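Local coordinates for protein glycerol dehydratase (Clostridium butyricum, PDB 1R9D) that dehydrates glycerol to 3-hydroxypropionaldehyde without coenzyme B12, probably through a radical on a glycine of its backbone, at residues A[32-37]-A[60-65]; A[342-347]-A[361-366]; A[562-567]-A[606-611]; A[757-762]-A[769-774]. One frame throughout, in Å; residues are numbered along the deposited sequence.

Contact 1. Residues A[32-37]-A[60-65]; sequences AILITE and ENIPIT
Leu-34, on helix 30-40, carries one side of this contact alone, pressing its forked end against Asn-61 and Ile-62 where helix 47-61 runs out into loop. The apolar packing is divided between its two methyls. CD2 meets CB of Asn-61 at 3.8 Å, while CD1 lies against the peptide link that leaves the helix, 3.6 Å from Ile-62 N and 4.3 Å from Ile-62 CB. With CG turned beside its own backbone N (chi1 -68°), the leucine brings both methyls to the same short piece of chain. The branched chain of Ile-62 passes on to Tyr-218 of helix 197-230, so its bulk serves two neighbours.

Polar bonds run within the elements or to other residues. The amide ND2 of Asn-61 binds the backbone O of His-57, one turn back, so this exposed residue offers the leucine its CB and turns its ND2 back to its own helix. Thr-36 OG1 reaches Ala-32 O at 2.7 Å and also bonds Trp-126; Glu-37 bonds the ring of His-57. Across the segments themselves the adhesion is therefore purely van der Waals, suited to a buried leucine at a helix end, where the side-chain amide N of Asn-61 is bound by its own helix.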
loop_
_atom_site.group_PDB
_atom_site.type_symbol
_atom_site.label_atom_id
_atom_site.label_comp_id
_atom_site.label_asym_id
_atom_site.label_seq_id
_atom_site.Cartn_x
_atom_site.Cartn_y
_atom_site.Cartn_z
ATOM N N ALA A 32 -25.145 -0.919 -1.727
ATOM C CA ALA A 32 -24.345 -2.091 -1.398
ATOM C C ALA A 32 -24.152 -3.002 -2.603
ATOM O O ALA A 32 -23.058 -3.519 -2.841
ATOM C CB ALA A 32 -24.997 -2.868 -0.262
ATOM N N ILE A 33 -25.225 -3.206 -3.357
ATOM C CA ILE A 33 -25.161 -4.059 -4.537
ATOM C C ILE A 33 -24.250 -3.451 -5.605
ATOM O O ILE A 33 -23.435 -4.152 -6.206
ATOM C CB ILE A 33 -26.582 -4.291 -5.127
ATOM C CG1 ILE A 33 -27.305 -5.396 -4.348
ATOM C CG2 ILE A 33 -26.490 -4.716 -6.588
ATOM C CD1 ILE A 33 -27.416 -5.162 -2.863
ATOM N N LEU A 34 -24.378 -2.147 -5.820
ATOM C CA LEU A 34 -23.585 -1.451 -6.825
ATOM C C LEU A 34 -22.082 -1.390 -6.549
ATOM O O LEU A 34 -21.278 -1.603 -7.457
ATOM C CB LEU A 34 -24.133 -0.039 -7.029
ATOM C CG LEU A 34 -25.517 0.040 -7.679
ATOM C CD1 LEU A 34 -25.980 1.480 -7.728
ATOM C CD2 LEU A 34 -25.459 -0.545 -9.090
ATOM N N ILE A 35 -21.687 -1.099 -5.312
ATOM C CA ILE A 35 -20.259 -1.034 -5.012
ATOM C C ILE A 35 -19.646 -2.431 -5.108
ATOM O O ILE A 35 -18.490 -2.581 -5.506
ATOM C CB ILE A 35 -19.990 -0.419 -3.605
ATOM C CG1 ILE A 35 -18.497 -0.101 -3.463
ATOM C CG2 ILE A 35 -20.437 -1.378 -2.509
ATOM C CD1 ILE A 35 -18.150 0.734 -2.243
ATOM N N THR A 36 -20.427 -3.452 -4.762
ATOM C CA THR A 36 -19.960 -4.836 -4.824
ATOM C C THR A 36 -19.715 -5.219 -6.285
ATOM O O THR A 36 -18.716 -5.856 -6.618
ATOM C CB THR A 36 -21.005 -5.804 -4.211
ATOM O OG1 THR A 36 -21.181 -5.499 -2.818
ATOM C CG2 THR A 36 -20.556 -7.251 -4.351
ATOM N N GLU A 37 -20.639 -4.816 -7.150
ATOM C CA GLU A 37 -20.531 -5.100 -8.575
ATOM C C GLU A 37 -19.300 -4.414 -9.170
ATOM O O GLU A 37 -18.572 -5.009 -9.963
ATOM C CB GLU A 37 -21.803 -4.630 -9.291
ATOM C CG GLU A 37 -21.683 -4.512 -10.801
ATOM C CD GLU A 37 -23.024 -4.278 -11.477
ATOM O OE1 GLU A 37 -23.800 -3.418 -10.998
ATOM O OE2 GLU A 37 -23.300 -4.953 -12.494
ATOM N N GLU A 60 -24.040 6.572 -11.287
ATOM C CA GLU A 60 -24.708 6.373 -12.568
ATOM C C GLU A 60 -25.925 5.457 -12.475
ATOM O O GLU A 60 -26.835 5.559 -13.295
ATOM C CB GLU A 60 -23.730 5.798 -13.604
ATOM C CG GLU A 60 -22.532 6.688 -13.910
ATOM C CD GLU A 60 -21.583 6.076 -14.932
ATOM O OE1 GLU A 60 -21.312 4.858 -14.848
ATOM O OE2 GLU A 60 -21.096 6.817 -15.812
ATOM N N ASN A 61 -25.962 4.589 -11.468
ATOM C CA ASN A 61 -27.057 3.628 -11.347
ATOM C C ASN A 61 -27.937 3.641 -10.095
ATOM O O ASN A 61 -28.948 2.940 -10.046
ATOM C CB ASN A 61 -26.487 2.224 -11.536
ATOM C CG ASN A 61 -25.796 2.061 -12.877
ATOM O OD1 ASN A 61 -26.452 1.964 -13.912
ATOM N ND2 ASN A 61 -24.466 2.051 -12.865
ATOM N N ILE A 62 -27.564 4.420 -9.086
ATOM C CA ILE A 62 -28.350 4.481 -7.854
ATOM C C ILE A 62 -29.709 5.132 -8.140
ATOM O O ILE A 62 -29.799 6.086 -8.912
ATOM C CB ILE A 62 -27.609 5.309 -6.766
ATOM C CG1 ILE A 62 -28.284 5.137 -5.400
ATOM C CG2 ILE A 62 -27.590 6.769 -7.155
ATOM C CD1 ILE A 62 -28.007 3.806 -4.724
ATOM N N PRO A 63 -30.789 4.613 -7.535
ATOM C CA PRO A 63 -32.110 5.205 -7.772
ATOM C C PRO A 63 -32.131 6.693 -7.437
ATOM O O PRO A 63 -31.501 7.133 -6.475
ATOM C CB PRO A 63 -33.019 4.393 -6.852
ATOM C CG PRO A 63 -32.386 3.050 -6.877
ATOM C CD PRO A 63 -30.908 3.381 -6.737
ATOM N N ILE A 64 -32.854 7.455 -8.248
ATOM C CA ILE A 64 -32.991 8.897 -8.085
ATOM C C ILE A 64 -34.421 9.179 -7.627
ATOM O O ILE A 64 -35.343 8.452 -7.995
ATOM C CB ILE A 64 -32.724 9.614 -9.438
ATOM C CG1 ILE A 64 -31.277 9.373 -9.865
ATOM C CG2 ILE A 64 -32.990 11.098 -9.322
ATOM C CD1 ILE A 64 -30.264 9.808 -8.829
ATOM N N THR A 65 -34.606 10.216 -6.817
ATOM C CA THR A 65 -35.942 10.549 -6.330
ATOM C C THR A 65 -36.153 12.037 -6.092
ATOM O O THR A 65 -35.303 12.719 -5.519
ATOM C CB THR A 65 -36.266 9.835 -4.992
ATOM O OG1 THR A 65 -36.171 8.416 -5.154
ATOM C CG2 THR A 65 -37.677 10.191 -4.532
#

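Contact 2. Residues A[342-347]-A[361-366]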
loop_
_atom_site.group_PDB
_atom_site.type_symbol
_atom_site.label_atom_id
_atom_site.label_comp_id
_atom_site.label_asym_id
_atom_site.label_seq_id
_atom_site.Cartn_x
_atom_site.Cartn_y
_atom_site.Cartn_z
ATOM N N LEU A 342 -23.672 23.334 11.593
ATOM C CA LEU A 342 -23.700 24.530 10.759
ATOM C C LEU A 342 -23.622 25.692 11.742
ATOM O O LEU A 342 -24.444 25.799 12.647
ATOM C CB LEU A 342 -25.003 24.576 9.946
ATOM C CG LEU A 342 -25.173 25.693 8.912
ATOM C CD1 LEU A 342 -26.191 25.259 7.847
ATOM C CD2 LEU A 342 -25.618 26.976 9.603
ATOM N N ILE A 343 -22.631 26.562 11.567
ATOM C CA ILE A 343 -22.438 27.673 12.491
ATOM C C ILE A 343 -22.549 29.045 11.825
ATOM O O ILE A 343 -22.225 29.202 10.648
ATOM C CB ILE A 343 -21.050 27.520 13.179
ATOM C CG1 ILE A 343 -20.938 28.433 14.402
ATOM C CG2 ILE A 343 -19.946 27.839 12.189
ATOM C CD1 ILE A 343 -19.886 27.953 15.388
ATOM N N VAL A 344 -23.032 30.036 12.572
ATOM C CA VAL A 344 -23.145 31.381 12.034
ATOM C C VAL A 344 -22.585 32.416 13.004
ATOM O O VAL A 344 -22.454 32.154 14.205
ATOM C CB VAL A 344 -24.615 31.748 11.664
ATOM C CG1 VAL A 344 -25.137 30.769 10.620
ATOM C CG2 VAL A 344 -25.503 31.751 12.902
ATOM N N GLY A 345 -22.239 33.581 12.470
ATOM C CA GLY A 345 -21.685 34.644 13.290
ATOM C C GLY A 345 -20.190 34.485 13.488
ATOM O O GLY A 345 -19.562 33.623 12.870
ATOM N N GLY A 346 -19.619 35.306 14.365
ATOM C CA GLY A 346 -18.193 35.228 14.620
ATOM C C GLY A 346 -17.436 36.348 13.932
ATOM O O GLY A 346 -18.031 37.325 13.492
ATOM N N GLN A 347 -16.120 36.211 13.837
ATOM C CA GLN A 347 -15.302 37.235 13.199
ATOM C C GLN A 347 -14.664 36.702 11.926
ATOM O O GLN A 347 -14.707 35.497 11.664
ATOM C CB GLN A 347 -14.224 37.726 14.179
ATOM C CG GLN A 347 -13.350 36.629 14.766
ATOM C CD GLN A 347 -12.515 37.105 15.952
ATOM O OE1 GLN A 347 -11.601 37.917 15.800
ATOM N NE2 GLN A 347 -12.832 36.599 17.140
ATOM N N MET A 361 -31.017 34.472 8.885
ATOM C CA MET A 361 -31.947 33.580 8.203
ATOM C C MET A 361 -31.751 32.147 8.675
ATOM O O MET A 361 -32.681 31.342 8.647
ATOM C CB MET A 361 -31.761 33.665 6.687
ATOM C CG MET A 361 -32.174 35.008 6.107
ATOM S SD MET A 361 -32.197 34.997 4.306
ATOM C CE MET A 361 -30.518 35.408 3.955
ATOM N N ALA A 362 -30.539 31.828 9.120
ATOM C CA ALA A 362 -30.258 30.487 9.610
ATOM C C ALA A 362 -30.990 30.291 10.931
ATOM O O ALA A 362 -31.573 29.233 11.182
ATOM C CB ALA A 362 -28.751 30.301 9.803
ATOM N N LEU A 363 -30.956 31.316 11.777
ATOM C CA LEU A 363 -31.636 31.254 13.064
ATOM C C LEU A 363 -33.141 31.130 12.809
ATOM O O LEU A 363 -33.840 30.379 13.485
ATOM C CB LEU A 363 -31.337 32.517 13.879
ATOM C CG LEU A 363 -29.865 32.757 14.263
ATOM C CD1 LEU A 363 -29.729 34.084 15.001
ATOM C CD2 LEU A 363 -29.373 31.622 15.140
ATOM N N GLU A 364 -33.625 31.867 11.815
ATOM C CA GLU A 364 -35.040 31.847 11.463
ATOM C C GLU A 364 -35.454 30.454 10.984
ATOM O O GLU A 364 -36.506 29.947 11.365
ATOM C CB GLU A 364 -35.315 32.881 10.365
ATOM C CG GLU A 364 -36.769 33.297 10.239
ATOM C CD GLU A 364 -37.189 34.283 11.317
ATOM O OE1 GLU A 364 -38.394 34.607 11.393
ATOM O OE2 GLU A 364 -36.314 34.741 12.086
ATOM N N ALA A 365 -34.617 29.836 10.153
ATOM C CA ALA A 365 -34.900 28.503 9.619
ATOM C C ALA A 365 -35.095 27.451 10.704
ATOM O O ALA A 365 -35.924 26.552 10.562
ATOM C CB ALA A 365 -33.781 28.067 8.669
ATOM N N ALA A 366 -34.333 27.553 11.788
ATOM C CA ALA A 366 -34.460 26.585 12.872
ATOM C C ALA A 366 -35.873 26.607 13.460
ATOM O O ALA A 366 -36.409 25.566 13.848
ATOM C CB ALA A 366 -33.429 26.876 13.963
#
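Val-344 points its side chain from strand 341-344 at helix 357-369, and its two methyls meet two successive residues there. The CB of Ala-362 is aimed almost straight at CG1, 3.7 Å away, and meets the valine branch obliquely. The second branch, CG2, comes more loosely to Leu-363, 4.5 Å from CD2. A chi1 of -60° sets CG1 anti to the carbonyl carbon and turns CG2 into the space between N and C, which divides the branches between the two partners. Leu-363 starts off obliquely to the strand, but its CD2 swings back beside the valine; the same side chain also packs on Leu-395 of helix 386-397. Ala-362, with a single methyl, lets helix and strand come within 7.6 Å at the CA atoms of Val-344 and Ala-362.

The pair belongs to a beta-alpha-beta unit: strand 341-344, helix 357-369 and then the parallel strand 375-380, consistent with the barrel of the pyruvate formate lyase family. Strand alternation decides which residues look at the helix. Leu-342 and Val-344 do, whereas Ile-343 turns its back and packs on Ser-377 and Arg-379 of the adjoining strand. Beyond the valine the chain continues through Gly-345 and Gly-346 at positive phi (84° and 103°), backbone angles that a residue with a side chain would find strained. Gly-345 N is bound there by Asp-289, and Gly-345 O by Arg-287.

Contact 3. Residues A[562-567]-A[606-611]; sequences AVKKIV and IDEVDN
Two helices of the pyruvate formate lyase-like region, 553-569 and the first turn of 607-624, are tied at the protein surface by a salt bridge between Lys-565 and Glu-608. The ammonium NZ of Lys-565 lies 3.2 Å from Glu-608 OE1, and the hydrogen bond within the bridge is weak. More of the lysine is engaged than its charge. Its chain bends at chi3 and chi4 (61° and 73°), laying the methylenes over one face of the carboxylate, with CD 3.5 Å from Glu-608 CD, and curling NZ round to the oxygens. Glu-608 approaches from the other helix with an extended chain.

Lys-564 arrives beside OE2, its NZ 4.1 Å from that oxygen, too far for a salt bridge; its firm partner is Asp-569, near the end of its own helix. Two positive charges thus flank one carboxylate, which probably helps keep it ionised. Long, flexible lysines suit a gap in which the CA atoms of Lys-565 and Glu-608 are 9.7 Å apart, and an acidic residue in the first turn of a helix fits the local dipole. On the second helix, Asp-607 and Asp-610 both hold Lys-689.

Helix 553-569 makes a wider pi-type turn at 563-567. Beneath the charged layer Val-609 packs on Val-561 of that helix, while Lys-564 also touches Phe-484 of helix 484-516.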
loop_
_atom_site.group_PDB
_atom_site.type_symbol
_atom_site.label_atom_id
_atom_site.label_comp_id
_atom_site.label_asym_id
_atom_site.label_seq_id
_atom_site.Cartn_x
_atom_site.Cartn_y
_atom_site.Cartn_z
ATOM N N ALA A 562 -13.249 12.845 47.072
ATOM C CA ALA A 562 -13.806 11.994 48.119
ATOM C C ALA A 562 -12.702 11.104 48.686
ATOM O O ALA A 562 -12.587 10.938 49.901
ATOM C CB ALA A 562 -14.942 11.144 47.566
ATOM N N VAL A 563 -11.886 10.537 47.802
ATOM C CA VAL A 563 -10.789 9.675 48.226
ATOM C C VAL A 563 -9.795 10.471 49.072
ATOM O O VAL A 563 -9.392 10.035 50.152
ATOM C CB VAL A 563 -10.055 9.063 46.999
ATOM C CG1 VAL A 563 -8.755 8.405 47.428
ATOM C CG2 VAL A 563 -10.950 8.041 46.325
ATOM N N LYS A 564 -9.419 11.648 48.584
ATOM C CA LYS A 564 -8.471 12.505 49.285
ATOM C C LYS A 564 -8.946 12.961 50.664
ATOM O O LYS A 564 -8.182 12.924 51.628
ATOM C CB LYS A 564 -8.149 13.741 48.440
ATOM C CG LYS A 564 -7.214 14.724 49.132
ATOM C CD LYS A 564 -7.006 15.983 48.304
ATOM C CE LYS A 564 -6.211 17.024 49.077
ATOM N NZ LYS A 564 -6.966 17.538 50.265
ATOM N N LYS A 565 -10.202 13.390 50.750
ATOM C CA LYS A 565 -10.771 13.882 52.006
ATOM C C LYS A 565 -11.211 12.819 53.002
ATOM O O LYS A 565 -10.774 12.812 54.155
ATOM C CB LYS A 565 -11.973 14.786 51.728
ATOM C CG LYS A 565 -11.642 16.111 51.071
ATOM C CD LYS A 565 -12.907 16.944 50.887
ATOM C CE LYS A 565 -13.578 17.269 52.222
ATOM N NZ LYS A 565 -12.822 18.288 53.010
ATOM N N ILE A 566 -12.098 11.935 52.560
ATOM C CA ILE A 566 -12.636 10.892 53.421
ATOM C C ILE A 566 -11.633 9.820 53.830
ATOM O O ILE A 566 -11.673 9.328 54.956
ATOM C CB ILE A 566 -13.850 10.202 52.755
ATOM C CG1 ILE A 566 -14.895 11.250 52.354
ATOM C CG2 ILE A 566 -14.469 9.191 53.710
ATOM C CD1 ILE A 566 -15.402 12.094 53.507
ATOM N N VAL A 567 -10.727 9.461 52.928
ATOM C CA VAL A 567 -9.749 8.425 53.228
ATOM C C VAL A 567 -8.396 8.912 53.741
ATOM O O VAL A 567 -7.975 8.536 54.835
ATOM C CB VAL A 567 -9.500 7.524 51.997
ATOM C CG1 VAL A 567 -8.481 6.449 52.334
ATOM C CG2 VAL A 567 -10.804 6.884 51.548
ATOM N N ILE A 606 -16.641 25.318 44.375
ATOM C CA ILE A 606 -15.806 24.935 45.518
ATOM C C ILE A 606 -14.449 24.531 44.945
ATOM O O ILE A 606 -14.337 23.487 44.301
ATOM C CB ILE A 606 -16.385 23.712 46.272
ATOM C CG1 ILE A 606 -17.775 24.030 46.823
ATOM C CG2 ILE A 606 -15.448 23.304 47.405
ATOM C CD1 ILE A 606 -18.438 22.837 47.502
ATOM N N ASP A 607 -13.420 25.343 45.181
ATOM C CA ASP A 607 -12.095 25.050 44.630
ATOM C C ASP A 607 -11.501 23.684 44.951
ATOM O O ASP A 607 -10.862 23.069 44.093
ATOM C CB ASP A 607 -11.084 26.122 45.047
ATOM C CG ASP A 607 -11.300 27.442 44.335
ATOM O OD1 ASP A 607 -11.843 27.441 43.209
ATOM O OD2 ASP A 607 -10.906 28.487 44.898
ATOM N N GLU A 608 -11.697 23.212 46.176
ATOM C CA GLU A 608 -11.141 21.927 46.582
ATOM C C GLU A 608 -11.480 20.797 45.614
ATOM O O GLU A 608 -10.608 20.011 45.239
ATOM C CB GLU A 608 -11.612 21.563 47.993
ATOM C CG GLU A 608 -11.090 20.222 48.481
ATOM C CD GLU A 608 -11.362 19.994 49.955
ATOM O OE1 GLU A 608 -12.530 20.139 50.375
ATOM O OE2 GLU A 608 -10.406 19.665 50.692
ATOM N N VAL A 609 -12.742 20.707 45.210
ATOM C CA VAL A 609 -13.129 19.653 44.287
ATOM C C VAL A 609 -12.953 20.087 42.830
ATOM O O VAL A 609 -12.510 19.298 41.999
ATOM C CB VAL A 609 -14.586 19.176 44.542
ATOM C CG1 VAL A 609 -15.556 20.350 44.480
ATOM C CG2 VAL A 609 -14.963 18.097 43.528
ATOM N N ASP A 610 -13.275 21.338 42.523
ATOM C CA ASP A 610 -13.132 21.823 41.155
ATOM C C ASP A 610 -11.704 21.635 40.624
ATOM O O ASP A 610 -11.516 21.260 39.467
ATOM C CB ASP A 610 -13.538 23.297 41.058
ATOM C CG ASP A 610 -15.019 23.519 41.329
ATOM O OD1 ASP A 610 -15.750 22.520 41.498
ATOM O OD2 ASP A 610 -15.446 24.691 41.368
ATOM N N ASN A 611 -10.698 21.882 41.461
ATOM C CA ASN A 611 -9.317 21.711 41.017
ATOM C C ASN A 611 -8.923 20.252 40.797
ATOM O O ASN A 611 -7.978 19.963 40.058
ATOM C CB ASN A 611 -8.341 22.371 41.995
ATOM C CG ASN A 611 -8.412 23.882 41.942
ATOM O OD1 ASN A 611 -8.625 24.463 40.877
ATOM N ND2 ASN A 611 -8.221 24.530 43.088
#

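Contact 4. Residues A[757-762]-A[769-774]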
loop_
_atom_site.group_PDB
_atom_site.type_symbol
_atom_site.label_atom_id
_atom_site.label_comp_id
_atom_site.label_asym_id
_atom_site.label_seq_id
_atom_site.Cartn_x
_atom_site.Cartn_y
_atom_site.Cartn_z
ATOM N N LEU A 757 -41.682 16.510 19.076
ATOM C CA LEU A 757 -40.944 16.982 20.248
ATOM C C LEU A 757 -39.439 16.796 20.066
ATOM O O LEU A 757 -38.966 15.676 19.895
ATOM C CB LEU A 757 -41.402 16.231 21.504
ATOM C CG LEU A 757 -40.628 16.548 22.792
ATOM C CD1 LEU A 757 -40.835 18.002 23.175
ATOM C CD2 LEU A 757 -41.094 15.630 23.909
ATOM N N ILE A 758 -38.698 17.901 20.110
ATOM C CA ILE A 758 -37.244 17.871 19.954
ATOM C C ILE A 758 -36.573 18.167 21.290
ATOM O O ILE A 758 -37.049 19.009 22.051
ATOM C CB ILE A 758 -36.753 18.937 18.952
ATOM C CG1 ILE A 758 -37.505 18.807 17.625
ATOM C CG2 ILE A 758 -35.244 18.776 18.722
ATOM C CD1 ILE A 758 -37.316 17.466 16.944
ATOM N N VAL A 759 -35.467 17.482 21.566
ATOM C CA VAL A 759 -34.734 17.691 22.810
ATOM C C VAL A 759 -33.225 17.657 22.568
ATOM O O VAL A 759 -32.745 17.005 21.642
ATOM C CB VAL A 759 -35.077 16.609 23.857
ATOM C CG1 VAL A 759 -34.611 15.248 23.372
ATOM C CG2 VAL A 759 -34.428 16.940 25.186
ATOM N N ARG A 760 -32.483 18.364 23.409
ATOM C CA ARG A 760 -31.031 18.398 23.294
ATOM C C ARG A 760 -30.439 17.221 24.062
ATOM O O ARG A 760 -30.764 17.015 25.234
ATOM C CB ARG A 760 -30.489 19.698 23.891
ATOM C CG ARG A 760 -29.049 19.979 23.542
ATOM C CD ARG A 760 -28.929 20.195 22.047
ATOM N NE ARG A 760 -27.601 20.640 21.663
ATOM C CZ ARG A 760 -27.254 20.963 20.424
ATOM N NH1 ARG A 760 -28.143 20.888 19.440
ATOM N NH2 ARG A 760 -26.022 21.372 20.171
ATOM N N VAL A 761 -29.584 16.445 23.405
ATOM C CA VAL A 761 -28.933 15.321 24.057
ATOM C C VAL A 761 -27.562 15.828 24.526
ATOM O O VAL A 761 -27.401 16.189 25.692
ATOM C CB VAL A 761 -28.771 14.120 23.090
ATOM C CG1 VAL A 761 -28.140 12.946 23.818
ATOM C CG2 VAL A 761 -30.137 13.707 22.541
ATOM N N ALA A 762 -26.588 15.882 23.619
ATOM C CA ALA A 762 -25.253 16.379 23.961
ATOM C C ALA A 762 -24.500 16.772 22.695
ATOM O O ALA A 762 -23.873 15.931 22.055
ATOM C CB ALA A 762 -24.471 15.311 24.731
ATOM N N ILE A 769 -38.871 10.897 20.986
ATOM C CA ILE A 769 -39.408 9.540 20.906
ATOM C C ILE A 769 -38.555 8.543 20.124
ATOM O O ILE A 769 -38.872 7.353 20.092
ATOM C CB ILE A 769 -40.854 9.523 20.322
ATOM C CG1 ILE A 769 -40.852 9.999 18.870
ATOM C CG2 ILE A 769 -41.764 10.399 21.173
ATOM C CD1 ILE A 769 -42.200 9.838 18.174
ATOM N N SER A 770 -37.478 9.011 19.496
ATOM C CA SER A 770 -36.609 8.109 18.739
ATOM C C SER A 770 -35.486 7.588 19.630
ATOM O O SER A 770 -34.764 6.662 19.260
ATOM C CB SER A 770 -36.002 8.824 17.522
ATOM O OG SER A 770 -34.994 9.752 17.905
ATOM N N LEU A 771 -35.357 8.182 20.813
ATOM C CA LEU A 771 -34.317 7.805 21.769
ATOM C C LEU A 771 -34.689 6.628 22.659
ATOM O O LEU A 771 -35.844 6.479 23.054
ATOM C CB LEU A 771 -33.995 8.997 22.672
ATOM C CG LEU A 771 -33.429 10.259 22.033
ATOM C CD1 LEU A 771 -33.414 11.382 23.068
ATOM C CD2 LEU A 771 -32.023 9.980 21.523
ATOM N N ASP A 772 -33.702 5.803 22.985
ATOM C CA ASP A 772 -33.917 4.664 23.870
ATOM C C ASP A 772 -34.311 5.244 25.232
ATOM O O ASP A 772 -33.868 6.335 25.596
ATOM C CB ASP A 772 -32.630 3.846 23.988
ATOM C CG ASP A 772 -32.792 2.621 24.864
ATOM O OD1 ASP A 772 -32.553 2.726 26.090
ATOM O OD2 ASP A 772 -33.164 1.552 24.327
ATOM N N LYS A 773 -35.147 4.529 25.977
ATOM C CA LYS A 773 -35.595 5.023 27.279
ATOM C C LYS A 773 -34.452 5.372 28.234
ATOM O O LYS A 773 -34.570 6.299 29.039
ATOM C CB LYS A 773 -36.515 4.002 27.950
ATOM C CG LYS A 773 -37.135 4.511 29.241
ATOM C CD LYS A 773 -37.946 3.435 29.951
ATOM C CE LYS A 773 -38.489 3.951 31.280
ATOM N NZ LYS A 773 -39.276 2.905 31.998
ATOM N N SER A 774 -33.353 4.632 28.149
ATOM C CA SER A 774 -32.210 4.877 29.023
ATOM C C SER A 774 -31.649 6.283 28.823
ATOM O O SER A 774 -31.212 6.927 29.777
ATOM C CB SER A 774 -31.113 3.840 28.768
ATOM O OG SER A 774 -30.622 3.927 27.438
HETATM O O HOH W 1 -40.404 13.252 19.821
#
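Asp-772 OD1 is gripped twice by Ser-774, whose OG donates at 2.6 Å and whose backbone N donates at 2.9 Å, the N-H...O angle being 159°. The two donors reach the oxygen from opposite faces of the carboxylate plane. Aspartate suits this N-cap place: a short acceptor that satisfies an amide of the opening turn of helix 773-781, with the serine hydroxyl fixing its rotation.

Just before the cap, Leu-771 crosses to strand 758-760 and its extension. Its CD1 methyl serves two valines on the same side of that chain, 4.1 Å from Val-759 CG1, which it crosses, and 4.1 Å from Val-761 CG2, which it meets tip to tip. In Leu-771 the CG sits beside the backbone N (chi1 -62°), lifting the methyl toward both. Ile-779, farther along helix 773-781, touches all three. A water makes a further link, donating to Leu-757 O at 2.8 Å and accepting from Ile-769 N at 3.0 Å.

Strand 758-760 pairs with 765-767 in a hairpin, and Gly-763, predicted to carry the radical in the active enzyme and unmodified here, lies in the turn between them; the Val-761 side chain is about 9 Å from bound glycerol. Arg-782 holds Val-761 O. The chain leading to that turn is held to 769-774 by dispersion contacts and one water, without a direct hydrogen bond, the cap serving only the start of helix 773-781.

In the fold
Contacts 2 and 4 lie deep in the chain, their nearest atoms about 8 Å apart, and both set valine side chains, on a strand or just past its end, against apolar side chains: an alanine and leucine of a helix in contact 2, a leucine just ahead of a helix in contact 4. Contact 1 is also largely buried but farther out, joining two consecutive helices of the N-terminal region through one leucine. Only contact 3 is a surface contact, and it alone relies on charge. It stands on the opposite side of the chain's centre from contact 1, their centres about 58 Å apart. Contact 4 adds a bridging water; no two contacts share a helix or strand.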